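Local coordinates for acyl-CoA dehydrogenase domain protein Tcur3481 (PDB 6WY9) that probably acts, together with its partner Tcur3483, as an FAD-dependent acyl-CoA dehydrogenase in bacterial steroid degradation, at residues L68-V73 and L280-V284; A223-L227 and I340-L344; V230-V234 and W336-S341; D293-V299 and R353-I358; K301-E306 and G345-L351. Residue numbers count along the deposited sequence, not the author numbering.

Five contacts tie together the helices and one connecting loop of this acyl-CoA dehydrogenase-fold chain, all away from the flavin pocket. Interaction 1 joins helix 67-80 of the N-terminal region to helix 260-288; the other four lie within the C-terminal helical region. Interactions 2 and 3, centres about 8 Å apart, both start from helix 215-248 and share Ile340 and Ser341. Interactions 4 and 5, centres about 11 Å apart, both pair helix 295-319 with helix 347-362. Lys301 of interaction 5 hydrogen-bonds to Thr343 O of interaction 2, and Gln231 of interaction 3 to Ala304 O. Interaction 1 closes before 4 and 5 open, while 2 and 3 interleave with the rest, packing sequence-distant helices into one body.

Interaction 1 (L68-V73 and L280-V284); sequences LGALCV and LWQAV
Two helical segments, 68-73 and 280-284, run nearly antiparallel at 153°, their axes 10.4 Å apart at closest approach. Gly69 faces Val284, with CA atoms 6.2 Å apart; Gly69 CA lies 3.8 Å from Val284 CG1. The contact is mostly apolar. Val284 (chi1 t) points toward helix 68-73, where its CG2 meets Cys72 SG at 3.7 Å and Leu68 CD2 at 4.5 Å; Leu68 CD2 also lies 4.3 Å from Val284 CA. Cys72 (chi1 m) is directed at the other helix too, and its SG reaches Leu280 CD1 at 4.2 Å, Leu280 being in the t, p rotamer. The aromatic part belongs to Trp281, whose CA-to-CB bond points sideways to segment 68-73 but whose indole, at chi1 m and chi2 103°, swings across to it. Val73 CG2 sits at the ring edge, 3.7 Å from Trp281 CH2, and so does Gly69 O, 3.5 Å from the same CH2. Cys72 CB approaches obliquely, 4.1 Å from Trp281 CH2. Nearby, Thr225 of helix 215-248 packs on Val284, while Leu12 of helix 5-23 touches Val73. The arrangement is antiparallel helix packing between the N-terminal and C-terminal parts of the acyl-CoA dehydrogenase fold, the two helical regions between which the beta domain is inserted in the sequence.

Interaction 2 (A223-L227 and I340-L344); sequences ARTAL and ISGTL
Residues 223-227 are one turn of a long helix, closed by Leu227 N to Ala223 O at 2.8 Å. Facing them, residues 340-344 leave a helix through a type I beta turn from Ile340 to Thr343, with Thr343 N bonded to Ile340 O at 3.0 Å. Thr343 is then extended (phi/psi -81/126), and Leu344 takes up left-handed backbone angles of 70/18. In register, Leu227 lies opposite Ile340 (CA atoms 6.7 Å apart) and Arg224 opposite Leu344 (7.6 Å). Leu227, in the m, t rotamer, is the hub: its CD1 touches both Thr343 CG2 and Leu344 CD1 at 3.7 Å. Its CB lies 4.3 Å from Ile340 CG2, and its carbonyl O 3.7 Å from that same CG2. Leu344, also m, t, lies against the surface formed by Ala223, Arg224 and Leu227; its CD1 also meets Ala223 CB at 3.8 Å and Arg224 CG at 4.0 Å. Polar linkage is through water 1, which accepts from Arg224 NE at 2.7 Å and donates weakly to Leu344 O at 3.4 Å. The Thr343 hydroxyl OG1 instead hydrogen-bonds to Gln339 O. The contact thus seats the connection between helices 330-340 and 347-362 on helix 215-248, with Trp88 of helix 87-100 against Leu227 and Thr343, and Lys301 of helix 295-319 hydrogen-bonding to Thr343 O.

Interaction 3 (V230-V234 and W336-S341); sequences VQLGV and WGKQIS
Helical segments 230-234 and 336-340 are nearly antiparallel, with a signed crossing angle of -154° and axes 9.8 Å apart; Gln231 and Gly337 form the register pair, CA atoms 6.2 Å apart. Val230 (chi1 t) points across, its CG1 3.5 Å from Ile340 CD1 and 3.9 Å from Trp336 CZ3, at the edge of the indole, which is set by chi1 m (-82°) and chi2 51°. Gln231, in a t, p conformation, curls over the neighbouring helix: NE2 donates to Gly337 O at 3.1 Å, almost straight at 173°, and also hydrogen-bonds to Ala304 O of helix 295-319. Its OE1, buried without a partner in the model, lies 3.5 Å from Ile340 CD1. One turn on, Val234 (chi1 t) places CG2 3.9 Å from Trp336 CE3 and 4.2 Å from Ile340 CD1, and CG1 4.0 Å from Gly337 N. Valines spaced i, i+4 thus both pack on CD1 of Ile340 (m, t). This is antiparallel packing of helix 330-340 on helix 215-248 in the C-terminal helical domain of the acyl-CoA dehydrogenase fold.

Interaction 4 (D293-V299 and R353-I358); sequences DGKAALV and RLGDLI
Three leucines dominate this contact between helix 295-319, near its start, and helix 347-362. The short axes of 295-299 and 353-358 cross at -154°, 10.0 Å apart, and Lys295 lies nearest Leu354, CA to CA 6.3 Å. Leu298, in the m, t rotamer, points toward the other helix: its CD1 touches Leu357 CD1 at 3.5 Å, Arg353 CG at 3.7 Å and Leu354 N at 3.8 Å. Leu354 (t, p) starts sideways but turns both methyls inward, CD2 to Val299 CG2 at 3.9 Å and CD1 to Lys295 CG at 3.9 Å. Leu357 (m, t) reaches the helix start, its CD1 3.4 Å from Asp293 O and 4.0 Å from the carbonyl C of Gly294, while its CB meets Lys295 CG at 4.0 Å. Gly294 holds the N-cap position with a positive phi of 82°. Just before it, Asp293 OD2 accepts from Lys295 N at 3.0 Å in an Asx turn and makes a long salt bridge with Lys295 NZ at 3.6 Å, although Asp293 is poorly ordered. The Arg353 guanidinium is paired with Asp130, and the Tcur3483 chain packs on Lys295, Leu354 and Ile358. The result is a partly buried antiparallel helix pair in the C-terminal helical domain of the acyl-CoA dehydrogenase fold, with leucines from both helices in contact and one edge at the subunit interface.

Interaction 5 (K301-E306 and G345-L351); sequences KWWADE and GGASADL
Here an antiparallel helix pair of the C-terminal acyl-CoA dehydrogenase helical domain, with a signed crossing angle of -158° and axes 9.1 Å apart, encloses a buried salt-bridge network. Residues 301-306 are helical, with a wider pi-type turn at 304-306. Gly345 enters at phi/psi 110/154, angles that call for glycine; Gly345 O lies 3.1 Å from Lys301 NZ, which hydrogen-bonds to Thr343 O. Gly346 is the N-cap residue of helix 347-362. Ala347 is the register partner of Asp305, CA atoms 5.2 Å apart; its CB lies 3.9 Å from Asp305 CB, 3.5 Å from Glu306 OE1 and 4.0 Å from Trp302 CD1. Asp350 (chi1 m) points across: its OD2, whose modelled place is less sure, pairs with Lys301 NZ at 3.5 Å. Lys301 NZ meanwhile bridges to Asp305 OD1 at 2.9 Å, so one lysine serves two aspartates from different helices. Leu351 (m, t) ends the segment by lying over the face of the five-membered ring of Trp302 (chi1 t, chi2 82°) in a CH-pi contact: Leu351 CD2 stands 3.4 Å from Trp302 CD1 and 3.5 Å from the centroid of that ring, 21° off its normal.

Interaction 1 (L68-V73 and L280-V284)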
# COMPACT_ATOMS: atom_id res chain seq x y z
N LEU B 68 -16.58 17.04 -23.91
CA LEU B 68 -15.55 16.65 -22.96
C LEU B 68 -14.90 15.33 -23.36
O LEU B 68 -13.69 15.17 -23.18
CB LEU B 68 -16.16 16.58 -21.55
CG LEU B 68 -15.22 16.25 -20.38
CD1 LEU B 68 -14.03 17.22 -20.19
CD2 LEU B 68 -16.03 16.09 -19.08
N GLY B 69 -15.65 14.41 -23.98
CA GLY B 69 -15.07 13.15 -24.43
C GLY B 69 -13.94 13.34 -25.42
O GLY B 69 -12.87 12.70 -25.31
N ALA B 70 -14.16 14.17 -26.44
CA ALA B 70 -13.10 14.45 -27.41
C ALA B 70 -11.91 15.11 -26.72
O ALA B 70 -10.75 14.80 -27.01
CB ALA B 70 -13.62 15.34 -28.55
N LEU B 71 -12.18 16.05 -25.80
CA LEU B 71 -11.09 16.67 -25.07
C LEU B 71 -10.27 15.61 -24.34
O LEU B 71 -9.03 15.60 -24.41
CB LEU B 71 -11.63 17.71 -24.09
CG LEU B 71 -10.50 18.30 -23.23
CD1 LEU B 71 -9.39 18.93 -24.11
CD2 LEU B 71 -11.04 19.28 -22.15
N CYS B 72 -10.95 14.67 -23.69
CA CYS B 72 -10.21 13.66 -22.93
C CYS B 72 -9.40 12.74 -23.84
O CYS B 72 -8.30 12.30 -23.48
CB CYS B 72 -11.17 12.87 -22.06
SG CYS B 72 -11.76 13.88 -20.61
N VAL B 73 -9.92 12.44 -25.04
CA VAL B 73 -9.16 11.62 -25.98
C VAL B 73 -7.89 12.35 -26.39
O VAL B 73 -6.80 11.78 -26.39
CB VAL B 73 -10.04 11.24 -27.20
CG1 VAL B 73 -9.23 10.61 -28.32
CG2 VAL B 73 -11.12 10.28 -26.77
N LEU B 280 -12.19 7.42 -15.33
CA LEU B 280 -12.21 8.60 -16.23
C LEU B 280 -13.47 8.62 -17.08
O LEU B 280 -14.19 9.64 -17.15
CB LEU B 280 -10.96 8.56 -17.14
CG LEU B 280 -11.00 9.60 -18.29
CD1 LEU B 280 -11.12 11.00 -17.68
CD2 LEU B 280 -9.72 9.45 -19.16
N TRP B 281 -13.78 7.51 -17.73
CA TRP B 281 -14.89 7.57 -18.66
C TRP B 281 -16.21 7.64 -17.92
O TRP B 281 -17.17 8.23 -18.42
CB TRP B 281 -14.76 6.40 -19.65
CG TRP B 281 -13.64 6.78 -20.62
CD1 TRP B 281 -12.34 6.31 -20.63
CD2 TRP B 281 -13.69 7.82 -21.63
NE1 TRP B 281 -11.61 6.95 -21.62
CE2 TRP B 281 -12.41 7.89 -22.23
CE3 TRP B 281 -14.70 8.68 -22.09
CZ2 TRP B 281 -12.11 8.77 -23.27
CZ3 TRP B 281 -14.41 9.56 -23.14
CH2 TRP B 281 -13.12 9.60 -23.71
N GLN B 282 -16.26 7.14 -16.69
CA GLN B 282 -17.46 7.36 -15.89
C GLN B 282 -17.65 8.85 -15.57
O GLN B 282 -18.78 9.35 -15.56
CB GLN B 282 -17.37 6.51 -14.61
CG GLN B 282 -18.54 6.67 -13.64
CD GLN B 282 -19.86 6.22 -14.26
OE1 GLN B 282 -19.91 5.27 -15.02
NE2 GLN B 282 -20.93 6.92 -13.92
N ALA B 283 -16.54 9.55 -15.27
CA ALA B 283 -16.65 10.99 -15.02
C ALA B 283 -17.14 11.71 -16.26
O ALA B 283 -18.02 12.57 -16.17
CB ALA B 283 -15.29 11.54 -14.59
N VAL B 284 -16.62 11.33 -17.43
CA VAL B 284 -17.07 11.97 -18.68
C VAL B 284 -18.54 11.69 -18.90
O VAL B 284 -19.34 12.61 -19.13
CB VAL B 284 -16.21 11.49 -19.87
CG1 VAL B 284 -16.78 12.04 -21.21
CG2 VAL B 284 -14.72 11.85 -19.65

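Interaction 2 (A223-L227 and I340-L344)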
# COMPACT_ATOMS: atom_id res chain seq x y z
N ALA B 223 -12.00 20.33 -14.99
CA ALA B 223 -10.53 20.36 -14.87
C ALA B 223 -10.00 19.09 -14.21
O ALA B 223 -8.94 18.57 -14.60
CB ALA B 223 -10.08 21.57 -14.05
N ARG B 224 -10.70 18.62 -13.17
CA ARG B 224 -10.31 17.36 -12.53
C ARG B 224 -10.34 16.21 -13.53
O ARG B 224 -9.44 15.35 -13.55
CB ARG B 224 -11.23 17.06 -11.34
CG ARG B 224 -11.01 17.99 -10.10
CD ARG B 224 -11.99 17.72 -8.94
NE ARG B 224 -11.69 18.55 -7.74
CZ ARG B 224 -12.56 19.35 -7.13
NH1 ARG B 224 -13.82 19.47 -7.59
NH2 ARG B 224 -12.18 20.05 -6.04
N THR B 225 -11.42 16.16 -14.32
CA THR B 225 -11.59 15.12 -15.33
C THR B 225 -10.50 15.24 -16.39
O THR B 225 -9.87 14.25 -16.76
CB THR B 225 -12.99 15.24 -15.94
OG1 THR B 225 -13.97 15.12 -14.89
CG2 THR B 225 -13.25 14.16 -16.98
N ALA B 226 -10.24 16.46 -16.85
CA ALA B 226 -9.21 16.68 -17.86
C ALA B 226 -7.82 16.30 -17.34
O ALA B 226 -7.02 15.69 -18.07
CB ALA B 226 -9.26 18.16 -18.31
N LEU B 227 -7.50 16.68 -16.10
CA LEU B 227 -6.21 16.31 -15.55
C LEU B 227 -6.10 14.80 -15.47
O LEU B 227 -5.04 14.23 -15.71
CB LEU B 227 -6.01 16.95 -14.15
CG LEU B 227 -5.70 18.45 -14.17
CD1 LEU B 227 -6.08 19.12 -12.76
CD2 LEU B 227 -4.23 18.68 -14.56
N ILE B 340 1.01 16.41 -11.87
CA ILE B 340 -0.43 16.29 -12.07
C ILE B 340 -1.11 15.77 -10.81
O ILE B 340 -2.23 16.20 -10.46
CB ILE B 340 -0.73 15.40 -13.30
CG1 ILE B 340 -0.34 16.13 -14.58
CG2 ILE B 340 -2.23 15.07 -13.38
CD1 ILE B 340 -0.36 15.17 -15.81
N SER B 341 -0.43 14.87 -10.09
CA SER B 341 -1.04 14.22 -8.92
C SER B 341 -1.27 15.19 -7.77
O SER B 341 -1.95 14.83 -6.78
CB SER B 341 -0.16 13.04 -8.45
OG SER B 341 1.09 13.54 -7.94
N GLY B 342 -0.73 16.40 -7.87
CA GLY B 342 -0.98 17.45 -6.87
C GLY B 342 -1.80 18.64 -7.39
O GLY B 342 -2.05 19.59 -6.64
N THR B 343 -2.19 18.61 -8.66
CA THR B 343 -2.80 19.80 -9.28
C THR B 343 -4.26 19.83 -8.89
O THR B 343 -4.97 18.82 -9.02
CB THR B 343 -2.60 19.75 -10.79
OG1 THR B 343 -1.17 19.66 -11.01
CG2 THR B 343 -3.17 21.06 -11.48
N LEU B 344 -4.68 20.96 -8.32
CA LEU B 344 -5.93 21.16 -7.61
C LEU B 344 -5.96 20.41 -6.30
O LEU B 344 -7.04 20.23 -5.74
CB LEU B 344 -7.16 20.76 -8.45
CG LEU B 344 -7.20 21.40 -9.83
CD1 LEU B 344 -8.49 21.04 -10.65
CD2 LEU B 344 -6.95 22.94 -9.76
O HOH W 1 -9.15 17.87 -6.94

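Interaction 3 (V230-V234 and W336-S341)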
# COMPACT_ATOMS: atom_id res chain seq x y z
N VAL B 230 -5.03 13.45 -18.86
CA VAL B 230 -3.60 13.57 -19.14
C VAL B 230 -2.83 12.52 -18.35
O VAL B 230 -1.92 11.86 -18.86
CB VAL B 230 -3.10 14.99 -18.78
CG1 VAL B 230 -1.58 15.12 -19.05
CG2 VAL B 230 -3.93 16.07 -19.50
N GLN B 231 -3.21 12.34 -17.08
CA GLN B 231 -2.50 11.40 -16.24
C GLN B 231 -2.64 9.99 -16.78
O GLN B 231 -1.71 9.19 -16.71
CB GLN B 231 -3.04 11.46 -14.80
CG GLN B 231 -2.17 10.67 -13.78
CD GLN B 231 -0.94 11.44 -13.37
OE1 GLN B 231 -0.26 12.04 -14.22
NE2 GLN B 231 -0.64 11.45 -12.06
N LEU B 232 -3.84 9.65 -17.24
CA LEU B 232 -3.99 8.33 -17.85
C LEU B 232 -2.97 8.16 -18.98
O LEU B 232 -2.35 7.09 -19.09
CB LEU B 232 -5.41 8.16 -18.38
CG LEU B 232 -5.70 6.86 -19.16
CD1 LEU B 232 -5.50 5.55 -18.25
CD2 LEU B 232 -7.14 6.98 -19.70
N GLY B 233 -2.80 9.18 -19.83
CA GLY B 233 -1.86 9.06 -20.93
C GLY B 233 -0.42 9.00 -20.44
O GLY B 233 0.38 8.18 -20.92
N VAL B 234 -0.07 9.83 -19.45
CA VAL B 234 1.26 9.74 -18.86
C VAL B 234 1.54 8.33 -18.35
O VAL B 234 2.61 7.76 -18.60
CB VAL B 234 1.43 10.77 -17.72
CG1 VAL B 234 2.79 10.54 -17.01
CG2 VAL B 234 1.34 12.24 -18.31
N TRP B 336 5.87 14.82 -15.01
CA TRP B 336 4.46 15.08 -15.31
C TRP B 336 3.53 14.38 -14.31
O TRP B 336 2.58 15.00 -13.79
CB TRP B 336 4.12 14.61 -16.73
CG TRP B 336 4.51 15.62 -17.81
CD1 TRP B 336 5.72 16.22 -17.96
CD2 TRP B 336 3.67 16.11 -18.88
NE1 TRP B 336 5.69 17.05 -19.06
CE2 TRP B 336 4.45 17.00 -19.64
CE3 TRP B 336 2.35 15.86 -19.27
CZ2 TRP B 336 3.94 17.68 -20.77
CZ3 TRP B 336 1.85 16.52 -20.42
CH2 TRP B 336 2.65 17.42 -21.15
N GLY B 337 3.75 13.09 -14.07
CA GLY B 337 2.86 12.35 -13.18
C GLY B 337 2.82 12.97 -11.80
O GLY B 337 1.75 13.18 -11.23
N LYS B 338 4.00 13.29 -11.28
CA LYS B 338 4.15 13.89 -9.96
C LYS B 338 3.43 15.24 -9.89
O LYS B 338 2.65 15.50 -8.97
CB LYS B 338 5.67 13.99 -9.66
CG LYS B 338 6.14 14.86 -8.52
CD LYS B 338 6.56 14.02 -7.27
CE LYS B 338 6.87 14.93 -6.04
NZ LYS B 338 6.86 14.14 -4.70
N GLN B 339 3.66 16.11 -10.88
CA GLN B 339 2.99 17.40 -10.84
C GLN B 339 1.47 17.25 -10.94
O GLN B 339 0.71 17.88 -10.18
CB GLN B 339 3.45 18.31 -11.99
CG GLN B 339 2.73 19.69 -11.82
CD GLN B 339 3.44 20.80 -12.54
OE1 GLN B 339 4.67 20.88 -12.51
NE2 GLN B 339 2.67 21.67 -13.19
N ILE B 340 1.01 16.41 -11.87
CA ILE B 340 -0.43 16.29 -12.07
C ILE B 340 -1.11 15.77 -10.81
O ILE B 340 -2.23 16.20 -10.46
CB ILE B 340 -0.73 15.40 -13.30
CG1 ILE B 340 -0.34 16.13 -14.58
CG2 ILE B 340 -2.23 15.07 -13.38
CD1 ILE B 340 -0.36 15.17 -15.81
N SER B 341 -0.43 14.87 -10.09
CA SER B 341 -1.04 14.22 -8.92
C SER B 341 -1.27 15.19 -7.77
O SER B 341 -1.95 14.83 -6.78
CB SER B 341 -0.16 13.04 -8.45
OG SER B 341 1.09 13.54 -7.94

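Interaction 4 (D293-V299 and R353-I358)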
# COMPACT_ATOMS: atom_id res chain seq x y z
N ASP B 293 -23.06 16.29 -8.82
CA ASP B 293 -22.70 16.07 -7.43
C ASP B 293 -21.19 16.09 -7.22
O ASP B 293 -20.75 16.24 -6.09
CB ASP B 293 -23.29 14.75 -6.98
CG ASP B 293 -22.84 13.64 -7.88
OD1 ASP B 293 -23.39 13.52 -9.00
OD2 ASP B 293 -21.88 12.95 -7.50
N GLY B 294 -20.41 15.96 -8.29
CA GLY B 294 -18.96 16.00 -8.22
C GLY B 294 -18.28 14.71 -7.83
O GLY B 294 -17.04 14.66 -7.89
N LYS B 295 -19.01 13.66 -7.43
CA LYS B 295 -18.31 12.46 -6.95
C LYS B 295 -17.53 11.78 -8.07
O LYS B 295 -16.42 11.29 -7.84
CB LYS B 295 -19.29 11.49 -6.29
CG LYS B 295 -19.85 12.02 -4.95
CD LYS B 295 -20.54 10.92 -4.11
CE LYS B 295 -21.88 10.50 -4.69
NZ LYS B 295 -22.90 11.51 -4.34
N ALA B 296 -18.11 11.66 -9.25
CA ALA B 296 -17.44 10.87 -10.27
C ALA B 296 -16.12 11.52 -10.69
O ALA B 296 -15.14 10.83 -10.94
CB ALA B 296 -18.36 10.65 -11.47
N ALA B 297 -16.10 12.86 -10.78
CA ALA B 297 -14.88 13.57 -11.16
C ALA B 297 -13.79 13.41 -10.10
O ALA B 297 -12.62 13.22 -10.45
CB ALA B 297 -15.21 15.05 -11.41
N LEU B 298 -14.17 13.45 -8.81
CA LEU B 298 -13.21 13.25 -7.73
C LEU B 298 -12.67 11.83 -7.70
O LEU B 298 -11.50 11.63 -7.35
CB LEU B 298 -13.84 13.60 -6.38
CG LEU B 298 -13.76 15.10 -5.99
CD1 LEU B 298 -14.70 15.43 -4.81
CD2 LEU B 298 -12.28 15.48 -5.67
N VAL B 299 -13.51 10.83 -8.02
CA VAL B 299 -13.02 9.45 -8.13
C VAL B 299 -12.01 9.35 -9.27
O VAL B 299 -10.93 8.77 -9.10
CB VAL B 299 -14.19 8.45 -8.33
CG1 VAL B 299 -13.67 7.08 -8.75
CG2 VAL B 299 -15.00 8.28 -7.03
N ARG B 353 -12.36 15.66 0.41
CA ARG B 353 -13.46 16.28 -0.30
C ARG B 353 -14.51 15.25 -0.70
O ARG B 353 -15.73 15.49 -0.56
CB ARG B 353 -12.92 17.03 -1.53
CG ARG B 353 -13.99 17.91 -2.19
CD ARG B 353 -13.39 18.79 -3.31
NE ARG B 353 -12.54 19.88 -2.78
CZ ARG B 353 -13.02 20.97 -2.18
NH1 ARG B 353 -12.19 21.90 -1.73
NH2 ARG B 353 -14.32 21.13 -2.01
N LEU B 354 -14.07 14.12 -1.25
CA LEU B 354 -15.01 13.07 -1.63
C LEU B 354 -15.76 12.54 -0.40
O LEU B 354 -16.96 12.25 -0.47
CB LEU B 354 -14.26 11.93 -2.34
CG LEU B 354 -15.06 10.68 -2.78
CD1 LEU B 354 -16.21 11.05 -3.78
CD2 LEU B 354 -14.14 9.72 -3.48
N GLY B 355 -15.06 12.36 0.71
CA GLY B 355 -15.74 11.89 1.91
C GLY B 355 -16.81 12.84 2.44
O GLY B 355 -17.83 12.39 3.00
N ASP B 356 -16.59 14.16 2.27
CA ASP B 356 -17.61 15.14 2.69
C ASP B 356 -18.84 15.03 1.78
O ASP B 356 -19.97 15.13 2.25
CB ASP B 356 -17.03 16.56 2.63
CG ASP B 356 -16.04 16.85 3.80
OD1 ASP B 356 -16.06 16.09 4.80
OD2 ASP B 356 -15.28 17.84 3.72
N LEU B 357 -18.62 14.84 0.45
CA LEU B 357 -19.74 14.68 -0.47
C LEU B 357 -20.55 13.43 -0.17
O LEU B 357 -21.78 13.45 -0.18
CB LEU B 357 -19.23 14.60 -1.92
CG LEU B 357 -18.58 15.88 -2.48
CD1 LEU B 357 -18.12 15.67 -3.94
CD2 LEU B 357 -19.59 17.06 -2.40
N ILE B 358 -19.86 12.32 0.10
CA ILE B 358 -20.55 11.08 0.49
C ILE B 358 -21.37 11.31 1.76
O ILE B 358 -22.58 10.99 1.81
CB ILE B 358 -19.53 9.93 0.65
CG1 ILE B 358 -18.97 9.56 -0.74
CG2 ILE B 358 -20.11 8.77 1.46
CD1 ILE B 358 -17.64 8.72 -0.71

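Interaction 5 (K301-E306 and G345-L351)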
# COMPACT_ATOMS: atom_id res chain seq x y z
N LYS B 301 -10.19 11.71 -10.44
CA LYS B 301 -9.01 12.48 -10.02
C LYS B 301 -8.21 11.76 -8.95
O LYS B 301 -6.96 11.80 -8.95
CB LYS B 301 -9.46 13.88 -9.53
CG LYS B 301 -8.32 14.82 -9.09
CD LYS B 301 -7.29 15.00 -10.24
CE LYS B 301 -6.39 16.23 -9.98
NZ LYS B 301 -5.85 16.30 -8.57
N TRP B 302 -8.88 11.10 -7.98
CA TRP B 302 -8.12 10.36 -6.98
C TRP B 302 -7.33 9.23 -7.62
O TRP B 302 -6.16 9.00 -7.26
CB TRP B 302 -9.05 9.80 -5.88
CG TRP B 302 -8.25 8.93 -4.90
CD1 TRP B 302 -7.51 9.38 -3.85
CD2 TRP B 302 -8.10 7.50 -4.93
NE1 TRP B 302 -6.91 8.32 -3.20
CE2 TRP B 302 -7.27 7.16 -3.83
CE3 TRP B 302 -8.61 6.48 -5.76
CZ2 TRP B 302 -6.93 5.83 -3.53
CZ3 TRP B 302 -8.25 5.14 -5.46
CH2 TRP B 302 -7.39 4.84 -4.36
N TRP B 303 -7.95 8.48 -8.54
CA TRP B 303 -7.21 7.43 -9.26
C TRP B 303 -5.99 8.02 -9.97
O TRP B 303 -4.90 7.43 -9.94
CB TRP B 303 -8.13 6.71 -10.25
CG TRP B 303 -8.78 5.54 -9.61
CD1 TRP B 303 -10.09 5.44 -9.20
CD2 TRP B 303 -8.13 4.34 -9.19
NE1 TRP B 303 -10.30 4.23 -8.59
CE2 TRP B 303 -9.11 3.53 -8.57
CE3 TRP B 303 -6.81 3.86 -9.30
CZ2 TRP B 303 -8.82 2.26 -8.05
CZ3 TRP B 303 -6.51 2.58 -8.81
CH2 TRP B 303 -7.53 1.78 -8.18
N ALA B 304 -6.16 9.19 -10.61
CA ALA B 304 -5.03 9.89 -11.22
C ALA B 304 -3.96 10.22 -10.19
O ALA B 304 -2.76 10.04 -10.44
CB ALA B 304 -5.51 11.21 -11.88
N ASP B 305 -4.40 10.75 -9.04
CA ASP B 305 -3.46 11.24 -8.03
C ASP B 305 -2.72 10.10 -7.37
O ASP B 305 -1.56 10.26 -6.96
CB ASP B 305 -4.20 12.01 -6.92
CG ASP B 305 -4.90 13.24 -7.43
OD1 ASP B 305 -4.52 13.73 -8.49
OD2 ASP B 305 -5.81 13.71 -6.70
N GLU B 306 -3.39 8.97 -7.16
CA GLU B 306 -2.78 7.89 -6.39
C GLU B 306 -2.27 6.79 -7.31
O GLU B 306 -1.09 6.43 -7.27
CB GLU B 306 -3.80 7.32 -5.38
CG GLU B 306 -3.31 6.16 -4.50
CD GLU B 306 -2.35 6.62 -3.40
OE1 GLU B 306 -2.44 7.80 -2.96
OE2 GLU B 306 -1.51 5.80 -3.00
N GLY B 345 -4.82 19.99 -5.78
CA GLY B 345 -4.81 19.17 -4.58
C GLY B 345 -4.38 17.74 -4.87
O GLY B 345 -4.49 17.23 -6.00
N GLY B 346 -3.82 17.08 -3.84
CA GLY B 346 -3.30 15.73 -3.97
C GLY B 346 -4.31 14.69 -3.51
O GLY B 346 -5.48 14.98 -3.25
N ALA B 347 -3.82 13.43 -3.41
CA ALA B 347 -4.70 12.29 -3.14
C ALA B 347 -5.43 12.44 -1.79
O ALA B 347 -6.64 12.19 -1.70
CB ALA B 347 -3.87 10.99 -3.17
N SER B 348 -4.70 12.83 -0.73
CA SER B 348 -5.36 12.94 0.59
C SER B 348 -6.45 14.01 0.60
O SER B 348 -7.56 13.79 1.12
CB SER B 348 -4.32 13.22 1.68
OG SER B 348 -3.46 12.12 1.84
N ALA B 349 -6.18 15.18 -0.02
CA ALA B 349 -7.19 16.21 -0.10
C ALA B 349 -8.40 15.69 -0.86
O ALA B 349 -9.56 16.00 -0.52
CB ALA B 349 -6.61 17.49 -0.79
N ASP B 350 -8.16 14.99 -1.96
CA ASP B 350 -9.30 14.54 -2.76
C ASP B 350 -10.16 13.53 -1.99
O ASP B 350 -11.38 13.55 -2.12
CB ASP B 350 -8.82 13.99 -4.08
CG ASP B 350 -8.44 15.15 -5.03
OD1 ASP B 350 -9.08 16.25 -4.99
OD2 ASP B 350 -7.52 14.97 -5.78
N LEU B 351 -9.54 12.65 -1.20
CA LEU B 351 -10.33 11.77 -0.36
C LEU B 351 -11.13 12.55 0.66
O LEU B 351 -12.29 12.21 0.94
CB LEU B 351 -9.44 10.73 0.35
CG LEU B 351 -8.75 9.66 -0.52
CD1 LEU B 351 -7.86 8.69 0.34
CD2 LEU B 351 -9.77 8.86 -1.41